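Local structure of beta-methylmalyl-CoA dehydratase (Chloroflexus aurantiacus, 4E3E) at residues A[68-81]-A[138-150]. The protein catalyses the reversible dehydration of beta-methylmalyl-CoA to mesaconyl-CoA in the glyoxylate assimilation cycle. Numbering follows the deposited sequence.
Sequences VFHIVFGKTVPDIS and VVLEYIRWVMVRK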
# COMPACT_ATOMS: atom_id res chain seq x y z
N VAL A 68 4.18 -11.88 -10.77
CA VAL A 68 4.08 -12.08 -12.22
C VAL A 68 2.80 -12.86 -12.58
O VAL A 68 2.03 -12.45 -13.47
CB VAL A 68 5.30 -12.82 -12.80
CG1 VAL A 68 5.07 -13.18 -14.28
CG2 VAL A 68 6.57 -11.97 -12.67
N PHE A 69 2.57 -13.98 -11.90
CA PHE A 69 1.38 -14.79 -12.16
C PHE A 69 0.06 -14.02 -12.01
O PHE A 69 -0.78 -14.04 -12.93
CB PHE A 69 1.41 -16.07 -11.33
CG PHE A 69 0.18 -16.91 -11.47
CD1 PHE A 69 0.06 -17.83 -12.52
CD2 PHE A 69 -0.86 -16.78 -10.58
CE1 PHE A 69 -1.08 -18.61 -12.65
CE2 PHE A 69 -2.01 -17.56 -10.71
CZ PHE A 69 -2.12 -18.47 -11.75
N HIS A 70 -0.14 -13.34 -10.87
CA HIS A 70 -1.39 -12.60 -10.62
C HIS A 70 -1.64 -11.47 -11.58
O HIS A 70 -2.77 -11.19 -11.95
CB HIS A 70 -1.44 -12.09 -9.18
CG HIS A 70 -1.33 -13.18 -8.15
ND1 HIS A 70 -1.99 -14.35 -8.27
CD2 HIS A 70 -0.61 -13.25 -6.96
CE1 HIS A 70 -1.71 -15.13 -7.21
NE2 HIS A 70 -0.87 -14.46 -6.40
N ILE A 71 -0.57 -10.82 -12.02
CA ILE A 71 -0.70 -9.77 -13.02
C ILE A 71 -1.13 -10.32 -14.39
O ILE A 71 -2.07 -9.79 -15.00
CB ILE A 71 0.57 -8.89 -13.08
CG1 ILE A 71 0.63 -8.03 -11.80
CG2 ILE A 71 0.56 -8.00 -14.33
CD1 ILE A 71 1.93 -7.30 -11.59
N VAL A 72 -0.45 -11.38 -14.86
CA VAL A 72 -0.81 -12.07 -16.11
C VAL A 72 -2.27 -12.57 -16.02
O VAL A 72 -3.10 -12.31 -16.91
CB VAL A 72 0.19 -13.20 -16.44
CG1 VAL A 72 -0.35 -14.11 -17.55
CG2 VAL A 72 1.53 -12.60 -16.88
N PHE A 73 -2.58 -13.26 -14.92
CA PHE A 73 -3.95 -13.73 -14.66
C PHE A 73 -4.96 -12.59 -14.65
O PHE A 73 -6.00 -12.67 -15.32
CB PHE A 73 -3.99 -14.52 -13.35
CG PHE A 73 -5.34 -15.12 -13.00
CD1 PHE A 73 -6.37 -14.34 -12.49
CD2 PHE A 73 -5.55 -16.50 -13.12
CE1 PHE A 73 -7.60 -14.92 -12.12
CE2 PHE A 73 -6.76 -17.08 -12.75
CZ PHE A 73 -7.79 -16.29 -12.26
N GLY A 74 -4.67 -11.53 -13.90
CA GLY A 74 -5.57 -10.38 -13.81
C GLY A 74 -5.97 -9.78 -15.15
O GLY A 74 -7.13 -9.44 -15.35
N LYS A 75 -5.01 -9.63 -16.07
CA LYS A 75 -5.29 -9.12 -17.41
C LYS A 75 -6.34 -9.93 -18.17
O LYS A 75 -7.06 -9.38 -19.01
CB LYS A 75 -4.03 -9.11 -18.29
CG LYS A 75 -2.82 -8.47 -17.67
CD LYS A 75 -3.06 -7.00 -17.49
CE LYS A 75 -2.83 -6.58 -16.05
NZ LYS A 75 -3.35 -5.20 -16.12
N THR A 76 -6.42 -11.23 -17.88
CA THR A 76 -7.30 -12.14 -18.62
C THR A 76 -8.71 -12.08 -18.05
O THR A 76 -9.68 -12.46 -18.73
CB THR A 76 -6.83 -13.62 -18.58
OG1 THR A 76 -7.14 -14.22 -17.30
CG2 THR A 76 -5.36 -13.73 -18.88
N VAL A 77 -8.83 -11.60 -16.82
CA VAL A 77 -10.14 -11.64 -16.12
C VAL A 77 -11.31 -10.95 -16.86
O VAL A 77 -12.39 -11.55 -17.00
CB VAL A 77 -10.01 -11.17 -14.65
CG1 VAL A 77 -11.39 -11.00 -13.99
CG2 VAL A 77 -9.16 -12.17 -13.86
N PRO A 78 -11.11 -9.70 -17.36
CA PRO A 78 -12.22 -9.03 -18.08
C PRO A 78 -12.82 -9.88 -19.21
O PRO A 78 -14.04 -9.90 -19.37
CB PRO A 78 -11.55 -7.76 -18.64
CG PRO A 78 -10.42 -7.49 -17.70
CD PRO A 78 -9.88 -8.87 -17.39
N ASP A 79 -11.97 -10.59 -19.96
CA ASP A 79 -12.40 -11.34 -21.15
C ASP A 79 -12.71 -12.82 -20.92
O ASP A 79 -13.45 -13.42 -21.70
CB ASP A 79 -11.33 -11.23 -22.24
CG ASP A 79 -11.00 -9.79 -22.57
OD1 ASP A 79 -11.94 -9.02 -22.84
OD2 ASP A 79 -9.82 -9.42 -22.54
N ILE A 80 -12.14 -13.41 -19.87
CA ILE A 80 -12.27 -14.85 -19.65
C ILE A 80 -13.20 -15.18 -18.49
O ILE A 80 -14.07 -16.03 -18.64
CB ILE A 80 -10.88 -15.51 -19.44
CG1 ILE A 80 -9.95 -15.21 -20.62
CG2 ILE A 80 -11.02 -17.02 -19.18
CD1 ILE A 80 -10.48 -15.61 -21.98
N SER A 81 -13.02 -14.52 -17.35
CA SER A 81 -13.69 -14.98 -16.12
C SER A 81 -14.60 -13.95 -15.48
O SER A 81 -15.12 -14.20 -14.38
CB SER A 81 -12.68 -15.54 -15.11
OG SER A 81 -11.61 -14.63 -14.86
N VAL A 138 8.41 -14.75 -23.62
CA VAL A 138 7.42 -15.33 -22.73
C VAL A 138 8.00 -15.38 -21.32
O VAL A 138 9.10 -15.90 -21.13
CB VAL A 138 7.05 -16.75 -23.22
CG1 VAL A 138 6.13 -17.45 -22.23
CG2 VAL A 138 6.43 -16.68 -24.63
N VAL A 139 7.27 -14.82 -20.36
CA VAL A 139 7.69 -14.83 -18.97
C VAL A 139 6.84 -15.84 -18.21
O VAL A 139 7.24 -16.33 -17.15
CB VAL A 139 7.58 -13.41 -18.32
CG1 VAL A 139 8.46 -12.41 -19.10
CG2 VAL A 139 6.14 -12.95 -18.24
N LEU A 140 5.69 -16.17 -18.79
CA LEU A 140 4.78 -17.14 -18.20
C LEU A 140 3.77 -17.60 -19.24
O LEU A 140 3.22 -16.79 -19.99
CB LEU A 140 4.04 -16.51 -17.03
CG LEU A 140 2.91 -17.31 -16.37
CD1 LEU A 140 3.44 -18.60 -15.74
CD2 LEU A 140 2.18 -16.46 -15.34
N GLU A 141 3.54 -18.91 -19.26
CA GLU A 141 2.38 -19.48 -19.96
C GLU A 141 1.73 -20.53 -19.07
O GLU A 141 2.40 -21.19 -18.28
CB GLU A 141 2.78 -20.07 -21.32
CG GLU A 141 3.75 -21.25 -21.23
CD GLU A 141 4.06 -21.86 -22.58
OE1 GLU A 141 3.15 -21.95 -23.43
OE2 GLU A 141 5.21 -22.24 -22.81
N TYR A 142 0.42 -20.69 -19.19
CA TYR A 142 -0.30 -21.71 -18.41
C TYR A 142 -1.64 -21.99 -19.07
O TYR A 142 -2.09 -21.24 -19.96
CB TYR A 142 -0.49 -21.28 -16.95
CG TYR A 142 -1.32 -20.02 -16.79
CD1 TYR A 142 -2.71 -20.07 -16.85
CD2 TYR A 142 -0.70 -18.78 -16.61
CE1 TYR A 142 -3.48 -18.91 -16.73
CE2 TYR A 142 -1.46 -17.62 -16.50
CZ TYR A 142 -2.85 -17.69 -16.56
OH TYR A 142 -3.61 -16.55 -16.45
N ILE A 143 -2.27 -23.07 -18.64
CA ILE A 143 -3.62 -23.39 -19.04
C ILE A 143 -4.48 -23.27 -17.80
O ILE A 143 -4.07 -23.67 -16.71
CB ILE A 143 -3.71 -24.83 -19.61
CG1 ILE A 143 -2.97 -24.91 -20.95
CG2 ILE A 143 -5.15 -25.29 -19.73
CD1 ILE A 143 -2.59 -26.33 -21.32
N ARG A 144 -5.66 -22.68 -17.94
CA ARG A 144 -6.62 -22.73 -16.87
C ARG A 144 -7.98 -23.01 -17.47
O ARG A 144 -8.19 -22.77 -18.68
CB ARG A 144 -6.60 -21.45 -16.00
CG ARG A 144 -7.36 -20.23 -16.54
CD ARG A 144 -7.36 -19.14 -15.48
NE ARG A 144 -7.81 -17.82 -15.94
CZ ARG A 144 -8.91 -17.20 -15.50
NH1 ARG A 144 -9.70 -17.77 -14.58
NH2 ARG A 144 -9.20 -15.99 -15.96
N TRP A 145 -8.89 -23.53 -16.66
CA TRP A 145 -10.25 -23.73 -17.11
C TRP A 145 -11.21 -23.22 -16.09
O TRP A 145 -10.95 -23.30 -14.89
CB TRP A 145 -10.53 -25.16 -17.59
CG TRP A 145 -10.24 -26.27 -16.61
CD1 TRP A 145 -11.17 -27.04 -15.91
CD2 TRP A 145 -8.93 -26.82 -16.21
NE1 TRP A 145 -10.55 -27.98 -15.12
CE2 TRP A 145 -9.21 -27.91 -15.26
CE3 TRP A 145 -7.61 -26.53 -16.54
CZ2 TRP A 145 -8.19 -28.64 -14.66
CZ3 TRP A 145 -6.59 -27.28 -15.94
CH2 TRP A 145 -6.87 -28.31 -15.02
N VAL A 146 -12.30 -22.64 -16.58
CA VAL A 146 -13.26 -21.90 -15.77
C VAL A 146 -14.68 -22.32 -16.12
O VAL A 146 -14.98 -22.63 -17.28
CB VAL A 146 -13.14 -20.36 -15.95
CG1 VAL A 146 -11.88 -19.84 -15.30
CG2 VAL A 146 -13.09 -19.98 -17.42
N MSE A 147 -15.56 -22.32 -15.13
CA MSE A 147 -16.97 -22.58 -15.37
C MSE A 147 -17.60 -21.24 -15.58
O MSE A 147 -17.58 -20.40 -14.68
CB MSE A 147 -17.55 -23.26 -14.15
CG MSE A 147 -18.99 -23.60 -14.49
SE MSE A 147 -19.72 -24.55 -12.95
CE MSE A 147 -19.09 -26.37 -13.38
N VAL A 148 -18.16 -21.02 -16.77
CA VAL A 148 -18.72 -19.72 -17.14
C VAL A 148 -20.23 -19.80 -17.38
O VAL A 148 -20.73 -20.76 -17.98
CB VAL A 148 -18.03 -19.14 -18.40
CG1 VAL A 148 -18.52 -17.73 -18.71
CG2 VAL A 148 -16.52 -19.15 -18.23
N ARG A 149 -20.94 -18.77 -16.91
CA ARG A 149 -22.37 -18.64 -17.15
C ARG A 149 -22.69 -18.53 -18.63
O ARG A 149 -21.96 -17.89 -19.40
CB ARG A 149 -22.91 -17.39 -16.47
CG ARG A 149 -22.96 -17.43 -14.97
CD ARG A 149 -23.61 -16.16 -14.45
NE ARG A 149 -23.43 -16.02 -13.01
CZ ARG A 149 -22.43 -15.36 -12.43
NH1 ARG A 149 -21.50 -14.74 -13.15
NH2 ARG A 149 -22.36 -15.32 -11.11
N LYS A 150 -23.79 -19.16 -19.02
CA LYS A 150 -24.41 -18.87 -20.29
C LYS A 150 -25.32 -17.68 -20.07
O LYS A 150 -26.01 -17.60 -19.05
CB LYS A 150 -25.21 -20.06 -20.79
CG LYS A 150 -24.37 -21.17 -21.40
CD LYS A 150 -25.21 -22.35 -21.86
CE LYS A 150 -26.02 -22.04 -23.11
NZ LYS A 150 -26.74 -23.24 -23.62
O HOH W 1 -5.96 -16.82 -17.83
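The guanidinium of Arg144 lies between Phe73 on one face and Ile80 CG2 on the other, while hydroxyl groups line its edge. Arg144 NH2 lies over one face of the Phe73 ring, offset toward its rim, and Phe73 CZ approaches Arg144 NH1 to 3.3 Å. From Arg144 NH2 a nearly straight hydrogen bond (176°) runs in the guanidinium plane to Ser81 OG at 3.0 Å. A second, more bent and tilted from that plane, joins Arg144 NH2 to Thr76 OG1, also at 3.0 Å. A water accepts from Arg144 NE, donates to Thr76 OG1 and is hydrogen-bonded to Tyr142 OH; Arg144 NH1 donates a hydrogen bond to OD1 of Asn87, a residue that probably belongs to the substrate site. All three nitrogens are thus engaged, which should hold the buried guanidinium in one orientation. Thr76 OG1 in turn donates to Phe73 O, on a carbonyl lone pair.

This is the helix-on-sheet packing of the hotdog fold: the axes of helix residues 68-80 and strand residues 140-149, parts of helix 65-80 and strand 138-149 of the antiparallel sheet, pass 9.6 Å apart at closest approach, crossing at -60°.

Toward the start of both segments, Phe69 CE1 sits over one face of the Tyr142 ring, 4.0 Å from Tyr142 CD2, the two ring planes inclined obliquely at 50°. Val72 CG1 approaches Tyr142 CE2 at 3.8 Å. With CG anti to the backbone N, Leu140 reaches up to the helix and wedges CD2 between Phe69 and Val72, 3.8 Å from Phe69 CD1. A classic beta bulge sets both Val139 and Leu140 opposite Gly131 of the neighbouring strand 122-132, and Val139 CG2 touches Val68 CG1.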